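PDB 4PEV: membrane lipoprotein family protein from Aeropyrum pernix, which binds adenosine and probably serves as the solute-binding lipoprotein of an ABC transporter that takes up nucleosides. Local coordinates for residues S284-S296 with V361-I373. Numbering follows the deposited sequence.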
loop_
_atom_site.group_PDB
_atom_site.type_symbol
_atom_site.label_atom_id
_atom_site.label_comp_id
_atom_site.label_asym_id
_atom_site.label_seq_id
_atom_site.Cartn_x
_atom_site.Cartn_y
_atom_site.Cartn_z
ATOM N N SER C 284 4.268 5.606 5.906
ATOM C CA SER C 284 3.669 6.890 6.248
ATOM C C SER C 284 4.383 7.920 5.393
ATOM O O SER C 284 5.594 8.109 5.547
ATOM C CB SER C 284 3.841 7.248 7.737
ATOM O OG SER C 284 4.182 8.629 7.914
ATOM N N GLN C 285 3.626 8.593 4.531
ATOM C CA GLN C 285 4.198 9.543 3.585
ATOM C C GLN C 285 3.842 11.006 3.891
ATOM O O GLN C 285 4.056 11.878 3.052
ATOM C CB GLN C 285 3.764 9.164 2.170
ATOM C CG GLN C 285 4.243 7.784 1.753
ATOM C CD GLN C 285 3.654 7.343 0.430
ATOM O OE1 GLN C 285 2.459 7.097 0.318
ATOM N NE2 GLN C 285 4.492 7.238 -0.576
ATOM N N GLU C 286 3.332 11.263 5.099
ATOM C CA GLU C 286 2.854 12.593 5.480
ATOM C C GLU C 286 3.970 13.614 5.367
ATOM O O GLU C 286 3.764 14.753 4.943
ATOM C CB GLU C 286 2.288 12.579 6.911
ATOM C CG GLU C 286 0.906 11.919 7.052
ATOM C CD GLU C 286 0.937 10.425 7.334
ATOM O OE1 GLU C 286 1.836 9.723 6.829
ATOM O OE2 GLU C 286 0.030 9.947 8.044
ATOM N N TRP C 287 5.165 13.184 5.744
ATOM C CA TRP C 287 6.367 14.018 5.681
ATOM C C TRP C 287 6.597 14.663 4.327
ATOM O O TRP C 287 7.250 15.691 4.253
ATOM C CB TRP C 287 7.608 13.187 6.061
ATOM C CG TRP C 287 7.897 12.102 5.095
ATOM C CD1 TRP C 287 7.488 10.820 5.172
ATOM C CD2 TRP C 287 8.625 12.227 3.868
ATOM N NE1 TRP C 287 7.917 10.129 4.076
ATOM C CE2 TRP C 287 8.623 10.970 3.261
ATOM C CE3 TRP C 287 9.294 13.293 3.233
ATOM C CZ2 TRP C 287 9.252 10.727 2.051
ATOM C CZ3 TRP C 287 9.921 13.061 2.031
ATOM C CH2 TRP C 287 9.895 11.781 1.448
ATOM N N TYR C 288 6.098 14.059 3.253
ATOM C CA TYR C 288 6.350 14.603 1.915
ATOM C C TYR C 288 5.707 16.002 1.771
ATOM O O TYR C 288 6.347 16.938 1.285
ATOM C CB TYR C 288 5.910 13.616 0.814
ATOM C CG TYR C 288 6.198 14.077 -0.607
ATOM C CD1 TYR C 288 7.463 13.936 -1.170
ATOM C CD2 TYR C 288 5.196 14.649 -1.386
ATOM C CE1 TYR C 288 7.725 14.355 -2.465
ATOM C CE2 TYR C 288 5.446 15.075 -2.680
ATOM C CZ TYR C 288 6.712 14.926 -3.218
ATOM O OH TYR C 288 6.942 15.355 -4.510
ATOM N N ASP C 289 4.458 16.128 2.221
ATOM C CA ASP C 289 3.810 17.431 2.423
ATOM C C ASP C 289 2.691 17.266 3.433
ATOM O O ASP C 289 1.640 16.738 3.095
ATOM C CB ASP C 289 3.239 18.030 1.136
ATOM C CG ASP C 289 2.450 19.315 1.397
ATOM O OD1 ASP C 289 2.765 20.073 2.345
ATOM O OD2 ASP C 289 1.489 19.568 0.662
ATOM N N PRO C 290 2.897 17.730 4.674
ATOM C CA PRO C 290 1.944 17.402 5.737
ATOM C C PRO C 290 0.645 18.236 5.732
ATOM O O PRO C 290 -0.360 17.824 6.323
ATOM C CB PRO C 290 2.759 17.657 7.014
ATOM C CG PRO C 290 4.132 18.060 6.572
ATOM C CD PRO C 290 3.977 18.583 5.186
ATOM N N GLN C 291 0.672 19.393 5.088
ATOM C CA GLN C 291 -0.521 20.212 4.956
ATOM C C GLN C 291 -1.587 19.460 4.183
ATOM O O GLN C 291 -2.755 19.503 4.540
ATOM C CB GLN C 291 -0.202 21.530 4.240
ATOM C CG GLN C 291 0.534 22.564 5.091
ATOM C CD GLN C 291 1.538 23.387 4.284
ATOM O OE1 GLN C 291 2.223 22.862 3.400
ATOM N NE2 GLN C 291 1.636 24.679 4.591
ATOM N N THR C 292 -1.184 18.756 3.132
ATOM C CA THR C 292 -2.132 18.010 2.287
ATOM C C THR C 292 -2.171 16.478 2.511
ATOM O O THR C 292 -3.192 15.843 2.226
ATOM C CB THR C 292 -1.886 18.303 0.785
ATOM O OG1 THR C 292 -0.583 17.833 0.389
ATOM C CG2 THR C 292 -2.023 19.825 0.503
ATOM N N ILE C 293 -1.078 15.889 2.998
ATOM C CA ILE C 293 -1.019 14.435 3.174
ATOM C C ILE C 293 -1.421 14.145 4.599
ATOM O O ILE C 293 -0.604 14.162 5.497
ATOM C CB ILE C 293 0.370 13.841 2.836
ATOM C CG1 ILE C 293 0.750 14.231 1.410
ATOM C CG2 ILE C 293 0.354 12.319 2.927
ATOM C CD1 ILE C 293 2.199 13.972 1.049
ATOM N N ILE C 294 -2.700 13.876 4.791
ATOM C CA ILE C 294 -3.286 13.896 6.132
ATOM C C ILE C 294 -3.125 12.569 6.898
ATOM O O ILE C 294 -3.116 12.564 8.120
ATOM C CB ILE C 294 -4.762 14.337 6.041
ATOM C CG1 ILE C 294 -5.243 14.930 7.362
ATOM C CG2 ILE C 294 -5.655 13.194 5.581
ATOM C CD1 ILE C 294 -6.708 15.313 7.348
ATOM N N ILE C 295 -2.980 11.460 6.180
ATOM C CA ILE C 295 -2.891 10.140 6.790
ATOM C C ILE C 295 -2.334 9.146 5.783
ATOM O O ILE C 295 -2.305 9.427 4.597
ATOM C CB ILE C 295 -4.278 9.665 7.306
ATOM C CG1 ILE C 295 -4.133 8.516 8.310
ATOM C CG2 ILE C 295 -5.183 9.251 6.155
ATOM C CD1 ILE C 295 -5.192 8.525 9.395
ATOM N N SER C 296 -1.885 7.988 6.250
ATOM C CA SER C 296 -1.348 6.965 5.355
ATOM C C SER C 296 -1.817 5.579 5.764
ATOM O O SER C 296 -1.777 5.226 6.954
ATOM C CB SER C 296 0.195 7.003 5.351
ATOM O OG SER C 296 0.694 8.288 4.983
ATOM N N VAL C 361 6.465 18.129 11.474
ATOM C CA VAL C 361 5.600 17.324 10.604
ATOM C C VAL C 361 4.430 16.728 11.380
ATOM O O VAL C 361 3.312 16.733 10.896
ATOM C CB VAL C 361 6.371 16.182 9.900
ATOM C CG1 VAL C 361 5.423 15.115 9.349
ATOM C CG2 VAL C 361 7.242 16.732 8.778
ATOM N N VAL C 362 4.682 16.213 12.574
ATOM C CA VAL C 362 3.613 15.627 13.373
ATOM C C VAL C 362 2.611 16.691 13.818
ATOM O O VAL C 362 1.401 16.495 13.704
ATOM C CB VAL C 362 4.148 14.909 14.618
ATOM C CG1 VAL C 362 3.005 14.309 15.428
ATOM C CG2 VAL C 362 5.104 13.805 14.221
ATOM N N GLU C 363 3.107 17.820 14.322
ATOM C CA GLU C 363 2.211 18.894 14.780
ATOM C C GLU C 363 1.204 19.278 13.698
ATOM O O GLU C 363 0.013 19.442 13.980
ATOM C CB GLU C 363 2.997 20.131 15.217
ATOM C CG GLU C 363 3.728 19.963 16.543
ATOM C CD GLU C 363 4.773 21.051 16.782
ATOM O OE1 GLU C 363 4.735 22.103 16.086
ATOM O OE2 GLU C 363 5.644 20.842 17.660
ATOM N N ILE C 364 1.688 19.390 12.462
ATOM C CA ILE C 364 0.850 19.820 11.356
ATOM C C ILE C 364 -0.180 18.778 10.953
ATOM O O ILE C 364 -1.300 19.132 10.633
ATOM C CB ILE C 364 1.669 20.196 10.108
ATOM C CG1 ILE C 364 2.631 21.349 10.414
ATOM C CG2 ILE C 364 0.732 20.571 8.957
ATOM C CD1 ILE C 364 3.522 21.725 9.251
ATOM N N VAL C 365 0.173 17.504 10.955
ATOM C CA VAL C 365 -0.797 16.494 10.550
ATOM C C VAL C 365 -1.905 16.411 11.596
ATOM O O VAL C 365 -3.087 16.362 11.256
ATOM C CB VAL C 365 -0.170 15.098 10.360
ATOM C CG1 VAL C 365 -1.243 14.083 9.987
ATOM C CG2 VAL C 365 0.924 15.121 9.301
HETATM N N MSE C 366 -1.520 16.413 12.870
HETATM C CA MSE C 366 -2.478 16.281 13.971
HETATM C C MSE C 366 -3.383 17.469 14.003
HETATM O O MSE C 366 -4.543 17.369 14.412
HETATM C CB MSE C 366 -1.769 16.202 15.319
HETATM C CG MSE C 366 -0.883 14.968 15.480
HETATM SE SE MSE C 366 -1.871 13.294 15.115
HETATM C CE MSE C 366 -0.438 12.149 14.393
ATOM N N SER C 367 -2.858 18.608 13.573
ATOM C CA SER C 367 -3.643 19.818 13.469
ATOM C C SER C 367 -4.760 19.616 12.467
ATOM O O SER C 367 -5.898 19.951 12.753
ATOM C CB SER C 367 -2.748 20.977 13.036
ATOM O OG SER C 367 -3.440 22.197 13.057
ATOM N N GLN C 368 -4.438 19.028 11.317
ATOM C CA GLN C 368 -5.401 18.842 10.204
ATOM C C GLN C 368 -6.416 17.709 10.427
ATOM O O GLN C 368 -7.534 17.756 9.917
ATOM C CB GLN C 368 -4.650 18.579 8.898
ATOM C CG GLN C 368 -3.706 19.701 8.481
ATOM C CD GLN C 368 -4.408 20.807 7.719
ATOM O OE1 GLN C 368 -5.140 21.613 8.284
ATOM N NE2 GLN C 368 -4.196 20.839 6.424
ATOM N N ARG C 369 -6.009 16.687 11.168
ATOM C CA ARG C 369 -6.906 15.620 11.575
ATOM C C ARG C 369 -7.939 16.097 12.600
ATOM O O ARG C 369 -9.061 15.596 12.617
ATOM C CB ARG C 369 -6.099 14.482 12.174
ATOM C CG ARG C 369 -5.184 13.795 11.174
ATOM C CD ARG C 369 -4.576 12.541 11.777
ATOM N NE ARG C 369 -3.600 11.916 10.897
ATOM C CZ ARG C 369 -2.934 10.802 11.189
ATOM N NH1 ARG C 369 -3.147 10.179 12.347
ATOM N NH2 ARG C 369 -2.043 10.312 10.327
ATOM N N GLU C 370 -7.549 17.027 13.480
ATOM C CA GLU C 370 -8.511 17.721 14.353
ATOM C C GLU C 370 -9.514 18.521 13.517
ATOM O O GLU C 370 -10.687 18.535 13.831
ATOM C CB GLU C 370 -7.807 18.665 15.341
ATOM C CG GLU C 370 -7.102 17.976 16.515
ATOM C CD GLU C 370 -5.978 18.822 17.143
ATOM O OE1 GLU C 370 -5.737 19.963 16.678
ATOM O OE2 GLU C 370 -5.312 18.343 18.097
ATOM N N LYS C 371 -9.044 19.166 12.450
ATOM C CA LYS C 371 -9.881 20.042 11.637
ATOM C C LYS C 371 -10.790 19.342 10.647
ATOM O O LYS C 371 -11.868 19.856 10.348
ATOM C CB LYS C 371 -9.029 21.003 10.826
ATOM C CG LYS C 371 -8.502 22.201 11.592
ATOM C CD LYS C 371 -7.843 23.195 10.639
ATOM C CE LYS C 371 -7.775 24.611 11.201
ATOM N NZ LYS C 371 -6.598 24.797 12.094
ATOM N N TRP C 372 -10.353 18.207 10.093
ATOM C CA TRP C 372 -11.041 17.618 8.931
ATOM C C TRP C 372 -11.476 16.168 9.056
ATOM O O TRP C 372 -12.020 15.613 8.105
ATOM C CB TRP C 372 -10.183 17.775 7.685
ATOM C CG TRP C 372 -9.997 19.184 7.299
ATOM C CD1 TRP C 372 -8.898 19.935 7.510
ATOM C CD2 TRP C 372 -10.941 20.025 6.632
ATOM N NE1 TRP C 372 -9.082 21.200 7.012
ATOM C CE2 TRP C 372 -10.331 21.283 6.466
ATOM C CE3 TRP C 372 -12.239 19.836 6.152
ATOM C CZ2 TRP C 372 -10.975 22.362 5.845
ATOM C CZ3 TRP C 372 -12.888 20.909 5.541
ATOM C CH2 TRP C 372 -12.250 22.159 5.393
ATOM N N ILE C 373 -11.257 15.549 10.207
ATOM C CA ILE C 373 -11.773 14.207 10.433
ATOM C C ILE C 373 -12.664 14.257 11.674
ATOM O O ILE C 373 -12.179 14.400 12.778
ATOM C CB ILE C 373 -10.638 13.157 10.582
ATOM C CG1 ILE C 373 -9.584 13.321 9.460
ATOM C CG2 ILE C 373 -11.209 11.739 10.570
ATOM C CD1 ILE C 373 -8.565 12.191 9.342
#
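R369 reaches from helix 358-372 to the carbonyl of I294, where strand 293-299 begins in the mixed sheet of one lobe of this two-lobed, periplasmic-binding-protein-type fold. The helix lies across the strand, short-segment axes 92° apart and 8.2 Å at closest approach.

R369 NE donates to I294 O at 2.9 Å in a nearly straight bond, and NH2 adds a weak one to the same oxygen. NH2 also forms a salt bridge with E286 OE2 at 3.1 Å, the carboxylate and guanidinium planes 33° apart; S334 hydrogen-bonds to both charged groups, through its OG to E286 and its O to R369. The aliphatic chain of R369 is extended from CG to NE, which carries the guanidinium past I294 to E286. I295 CD1 sits 3.6 Å above the centre of one guanidinium face; the methyl CE of M366, a selenomethionine, lies over the opposite face nearer its rim. A leucine in place of R369 would probably leave the buried E286 carboxylate without its counter-charge and I294 O without its side-chain donors. One residue before R369, the bend of Q368 at chi2 (-84°) brings its amide to Q291 O, and NE2 donates a 2.7 Å hydrogen bond to it, on a lone pair in the carbonyl plane.

P290 wedges against the apolar side chains of V361, I364 and V365, its CB 3.9 Å from V365 CG2, while I294 CD1 reaches I373 CG1 at 4.1 Å.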